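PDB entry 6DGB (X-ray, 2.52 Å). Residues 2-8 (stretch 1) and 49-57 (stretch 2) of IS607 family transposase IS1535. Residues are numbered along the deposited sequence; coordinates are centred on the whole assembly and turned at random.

Stretch 1, residues 2-8: VVLYARV
Stretch 2 49-57: KRPKLRRIL

Strand 3-8 (phi -98° to -143°, psi 126° to 149°) lies against helix 51-57, their axes 10.4 Å apart at closest approach and running nearly antiparallel at 156°. Val3 CA sits 7.9 Å from Ile56 CA and Tyr5 CA 8.2 Å from Leu53 CA, which sets the register. Strand alternation turns the CA-to-CB bonds of Val3, Tyr5 and Arg7 toward the helix; no hydrogen bond crosses the interface (319 Å² buried, both sides summed). Along stretch 2, Lys49 is in a loop (-49/139), modelled only to CB and out of reach. The CA-to-CB bond of Arg50, the N-cap residue (-144/88), points toward the strand; chi1 is -92°, chi2 136°, chi3 80° and chi4 -138°. Arg50 NE lies 3.1 Å from Arg7 CD and 3.8 Å from Tyr5 OH. Arg7 (t, t, p, chi4 89°) brings NE to 3.5 Å from Arg50 NH2; both are donors, so like charges approach without bonding, and each nitrogen is hydrogen-bonded elsewhere in the structure. From Pro51 the backbone is helical (phi -55° to -73°, psi -22° to -52°), with Arg54 N to Arg50 O at 3.1 Å and Leu57 N to Leu53 O at 2.8 Å. Lys52 (m, t, t, t) starts toward the strand, but its end leads away. Leu53 (t, p; CA-to-CB sideways) lays CD1 over one face of the Tyr5 ring, 4.2 Å from the ring centroid and 10° off the normal, a CH-pi contact; Leu53 CB is 3.6 Å from Tyr5 OH. Tyr5 is t with chi2 89°. Arg54 and Arg55 (both t, t, p) are exposed and out of reach. The CA-to-CB bond of Ile56 (m, t) points toward the strand, and Ile56 CD1 serves two apolar contacts, 3.6 Å from Tyr5 CD1 and 3.8 Å from Val3 CG1 (Val3 rotamer t). Leu57 (m, t) is buried without touching the strand.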

ATOM      1  N   VAL A   2     -19.036  13.633   2.174  1.00 34.92           N
ATOM      2  CA  VAL A   2     -17.838  13.937   1.395  1.00 32.82           C
ATOM      3  C   VAL A   2     -16.780  14.323   2.413  1.00 34.26           C
ATOM      4  O   VAL A   2     -17.035  15.163   3.273  1.00 34.46           O
ATOM      5  CB  VAL A   2     -18.058  15.043   0.307  1.00 36.42           C
ATOM      6  CG1 VAL A   2     -16.785  15.318  -0.493  1.00 35.21           C
ATOM      7  CG2 VAL A   2     -19.207  14.694  -0.637  1.00 36.61           C
ATOM      8  N   VAL A   3     -15.615  13.669   2.353  1.00 28.85           N
ATOM      9  CA  VAL A   3     -14.505  13.892   3.283  1.00 27.31           C
ATOM     10  C   VAL A   3     -13.356  14.480   2.499  1.00 29.77           C
ATOM     11  O   VAL A   3     -12.953  13.919   1.485  1.00 28.52           O
ATOM     12  CB  VAL A   3     -14.065  12.603   4.060  1.00 30.12           C
ATOM     13  CG1 VAL A   3     -13.021  12.918   5.120  1.00 30.16           C
ATOM     14  CG2 VAL A   3     -15.247  11.915   4.710  1.00 30.53           C
ATOM     15  N   LEU A   4     -12.846  15.621   2.946  1.00 27.06           N
ATOM     16  CA  LEU A   4     -11.687  16.206   2.310  1.00 26.64           C
ATOM     17  C   LEU A   4     -10.538  15.753   3.186  1.00 33.18           C
ATOM     18  O   LEU A   4     -10.645  15.838   4.408  1.00 34.43           O
ATOM     19  CB  LEU A   4     -11.784  17.717   2.207  1.00 27.51           C
ATOM     20  CG  LEU A   4     -13.024  18.309   1.514  1.00 30.53           C
ATOM     21  CD1 LEU A   4     -12.899  19.810   1.398  1.00 30.83           C
ATOM     22  CD2 LEU A   4     -13.255  17.729   0.139  1.00 29.60           C
ATOM     23  N   TYR A   5      -9.496  15.157   2.573  1.00 29.11           N
ATOM     24  CA  TYR A   5      -8.373  14.602   3.321  1.00 28.71           C
ATOM     25  C   TYR A   5      -7.001  15.112   2.826  1.00 32.76           C
ATOM     26  O   TYR A   5      -6.687  15.035   1.641  1.00 29.94           O
ATOM     27  CB  TYR A   5      -8.472  13.068   3.323  1.00 28.57           C
ATOM     28  CG  TYR A   5      -7.348  12.368   4.048  1.00 30.37           C
ATOM     29  CD1 TYR A   5      -7.429  12.100   5.413  1.00 33.01           C
ATOM     30  CD2 TYR A   5      -6.222  11.921   3.362  1.00 30.43           C
ATOM     31  CE1 TYR A   5      -6.397  11.452   6.087  1.00 33.91           C
ATOM     32  CE2 TYR A   5      -5.188  11.256   4.023  1.00 31.48           C
ATOM     33  CZ  TYR A   5      -5.282  11.019   5.384  1.00 41.97           C
ATOM     34  OH  TYR A   5      -4.257  10.358   6.017  1.00 44.91           O
ATOM     35  N   ALA A   6      -6.197  15.636   3.767  1.00 32.45           N
ATOM     36  CA  ALA A   6      -4.850  16.200   3.577  1.00 32.56           C
ATOM     37  C   ALA A   6      -3.841  15.436   4.415  1.00 34.95           C
ATOM     38  O   ALA A   6      -4.106  15.146   5.581  1.00 34.11           O
ATOM     39  CB  ALA A   6      -4.838  17.668   3.987  1.00 34.87           C
ATOM     40  N   ARG A   7      -2.690  15.107   3.821  1.00 32.44           N
ATOM     41  CA  ARG A   7      -1.606  14.412   4.526  1.00 32.97           C
ATOM     42  C   ARG A   7      -0.239  15.030   4.260  1.00 39.50           C
ATOM     43  O   ARG A   7       0.026  15.559   3.179  1.00 36.75           O
ATOM     44  CB  ARG A   7      -1.581  12.879   4.271  1.00 30.18           C
ATOM     45  CG  ARG A   7      -0.724  12.101   5.292  1.00 29.53           C
ATOM     46  CD  ARG A   7      -0.346  10.694   4.884  1.00 28.63           C
ATOM     47  NE  ARG A   7       0.029  10.571   3.477  1.00 31.18           N
ATOM     48  CZ  ARG A   7       1.257  10.728   2.995  1.00 47.50           C
ATOM     49  NH1 ARG A   7       2.272  10.994   3.812  1.00 32.47           N
ATOM     50  NH2 ARG A   7       1.485  10.608   1.693  1.00 34.09           N
ATOM     51  N   VAL A   8       0.624  14.933   5.275  1.00 41.65           N
ATOM     52  CA  VAL A   8       2.013  15.360   5.275  1.00 44.45           C
ATOM     53  C   VAL A   8       2.864  14.339   6.120  1.00 51.55           C
ATOM     54  O   VAL A   8       2.349  13.750   7.079  1.00 50.05           O
ATOM     55  CB  VAL A   8       2.062  16.852   5.688  1.00 51.28           C
ATOM     56  CG1 VAL A   8       3.006  17.135   6.844  1.00 53.25           C
ATOM     57  CG2 VAL A   8       2.341  17.742   4.485  1.00 51.58           C
ATOM     58  N   LYS A  49       1.180   3.763  10.926  1.00 54.34           N
ATOM     59  CA  LYS A  49      -0.198   4.057  11.369  1.00 54.31           C
ATOM     60  C   LYS A  49      -0.708   5.486  11.081  1.00 55.14           C
ATOM     61  O   LYS A  49       0.013   6.475  11.248  1.00 55.48           O
ATOM     62  CB  LYS A  49      -0.394   3.743  12.861  1.00 58.94           C
ATOM     63  N   ARG A  50      -1.978   5.557  10.661  1.00 47.28           N
ATOM     64  CA  ARG A  50      -2.712   6.766  10.335  1.00 44.41           C
ATOM     65  C   ARG A  50      -4.141   6.547  10.772  1.00 46.87           C
ATOM     66  O   ARG A  50      -4.960   6.016  10.013  1.00 45.58           O
ATOM     67  CB  ARG A  50      -2.600   7.084   8.853  1.00 38.96           C
ATOM     68  CG  ARG A  50      -1.434   8.004   8.605  1.00 44.10           C
ATOM     69  CD  ARG A  50      -0.642   7.570   7.425  1.00 49.66           C
ATOM     70  NE  ARG A  50      -1.288   8.012   6.193  1.00 56.47           N
ATOM     71  CZ  ARG A  50      -1.424   7.281   5.090  1.00 70.22           C
ATOM     72  NH1 ARG A  50      -0.957   6.033   5.044  1.00 51.00           N
ATOM     73  NH2 ARG A  50      -2.020   7.792   4.024  1.00 53.69           N
ATOM     74  N   PRO A  51      -4.413   6.876  12.052  1.00 43.52           N
ATOM     75  CA  PRO A  51      -5.748   6.605  12.627  1.00 43.82           C
ATOM     76  C   PRO A  51      -6.884   7.454  12.091  1.00 44.58           C
ATOM     77  O   PRO A  51      -8.035   7.048  12.232  1.00 44.02           O
ATOM     78  CB  PRO A  51      -5.537   6.822  14.122  1.00 48.06           C
ATOM     79  CG  PRO A  51      -4.401   7.796  14.187  1.00 52.62           C
ATOM     80  CD  PRO A  51      -3.494   7.444  13.060  1.00 45.87           C
ATOM     81  N   LYS A  52      -6.560   8.634  11.518  1.00 39.94           N
ATOM     82  CA  LYS A  52      -7.537   9.545  10.920  1.00 39.09           C
ATOM     83  C   LYS A  52      -8.088   8.913   9.626  1.00 41.32           C
ATOM     84  O   LYS A  52      -9.309   8.910   9.441  1.00 40.55           O
ATOM     85  CB  LYS A  52      -6.924  10.916  10.638  1.00 40.44           C
ATOM     86  CG  LYS A  52      -6.520  11.667  11.901  1.00 62.34           C
ATOM     87  CD  LYS A  52      -6.527  13.176  11.689  1.00 72.25           C
ATOM     88  CE  LYS A  52      -6.418  13.965  12.973  1.00 84.39           C
ATOM     89  NZ  LYS A  52      -6.829  15.390  12.785  1.00 90.92           N
ATOM     90  N   LEU A  53      -7.193   8.315   8.777  1.00 35.00           N
ATOM     91  CA  LEU A  53      -7.565   7.632   7.531  1.00 32.79           C
ATOM     92  C   LEU A  53      -8.236   6.287   7.811  1.00 38.12           C
ATOM     93  O   LEU A  53      -9.118   5.868   7.054  1.00 37.57           O
ATOM     94  CB  LEU A  53      -6.373   7.474   6.566  1.00 30.57           C
ATOM     95  CG  LEU A  53      -6.665   6.862   5.184  1.00 33.01           C
ATOM     96  CD1 LEU A  53      -7.662   7.687   4.380  1.00 31.72           C
ATOM     97  CD2 LEU A  53      -5.418   6.723   4.406  1.00 35.93           C
ATOM     98  N   ARG A  54      -7.830   5.625   8.911  1.00 35.52           N
ATOM     99  CA  ARG A  54      -8.418   4.371   9.363  1.00 36.05           C
ATOM    100  C   ARG A  54      -9.892   4.642   9.692  1.00 37.41           C
ATOM    101  O   ARG A  54     -10.769   4.008   9.114  1.00 37.00           O
ATOM    102  CB  ARG A  54      -7.642   3.824  10.578  1.00 41.30           C
ATOM    103  CG  ARG A  54      -8.167   2.493  11.153  1.00 59.28           C
ATOM    104  CD  ARG A  54      -7.369   1.991  12.351  1.00 79.35           C
ATOM    105  NE  ARG A  54      -7.223   3.002  13.411  1.00 96.03           N
ATOM    106  CZ  ARG A  54      -8.033   3.138  14.458  1.00108.87           C
ATOM    107  NH1 ARG A  54      -9.070   2.322  14.617  1.00 92.45           N
ATOM    108  NH2 ARG A  54      -7.815   4.092  15.353  1.00 96.04           N
ATOM    109  N   ARG A  55     -10.152   5.657  10.526  1.00 32.87           N
ATOM    110  CA  ARG A  55     -11.483   6.094  10.930  1.00 33.86           C
ATOM    111  C   ARG A  55     -12.349   6.417   9.701  1.00 35.23           C
ATOM    112  O   ARG A  55     -13.474   5.934   9.612  1.00 35.10           O
ATOM    113  CB  ARG A  55     -11.358   7.303  11.874  1.00 38.50           C
ATOM    114  CG  ARG A  55     -12.482   7.455  12.901  1.00 58.25           C
ATOM    115  CD  ARG A  55     -12.047   8.270  14.113  1.00 80.34           C
ATOM    116  NE  ARG A  55     -11.884   9.695  13.813  1.00104.23           N
ATOM    117  CZ  ARG A  55     -12.839  10.612  13.961  1.00132.86           C
ATOM    118  NH1 ARG A  55     -14.044  10.261  14.395  1.00129.36           N
ATOM    119  NH2 ARG A  55     -12.599  11.884  13.664  1.00121.82           N
ATOM    120  N   ILE A  56     -11.795   7.181   8.734  1.00 31.04           N
ATOM    121  CA  ILE A  56     -12.449   7.551   7.468  1.00 30.41           C
ATOM    122  C   ILE A  56     -12.799   6.289   6.658  1.00 36.87           C
ATOM    123  O   ILE A  56     -13.955   6.151   6.260  1.00 39.22           O
ATOM    124  CB  ILE A  56     -11.574   8.546   6.643  1.00 32.01           C
ATOM    125  CG1 ILE A  56     -11.611   9.964   7.246  1.00 32.72           C
ATOM    126  CG2 ILE A  56     -11.990   8.580   5.169  1.00 32.34           C
ATOM    127  CD1 ILE A  56     -10.424  10.824   6.869  1.00 39.16           C
ATOM    128  N   LEU A  57     -11.816   5.362   6.439  1.00 30.97           N
ATOM    129  CA  LEU A  57     -12.053   4.148   5.662  1.00 29.73           C
ATOM    130  C   LEU A  57     -13.021   3.183   6.335  1.00 36.58           C
ATOM    131  O   LEU A  57     -13.823   2.559   5.641  1.00 36.73           O
ATOM    132  CB  LEU A  57     -10.755   3.441   5.259  1.00 27.87           C
ATOM    133  CG  LEU A  57      -9.829   4.215   4.322  1.00 28.29           C
ATOM    134  CD1 LEU A  57      -8.482   3.515   4.175  1.00 26.46           C
ATOM    135  CD2 LEU A  57     -10.495   4.543   3.007  1.00 26.18           C
TER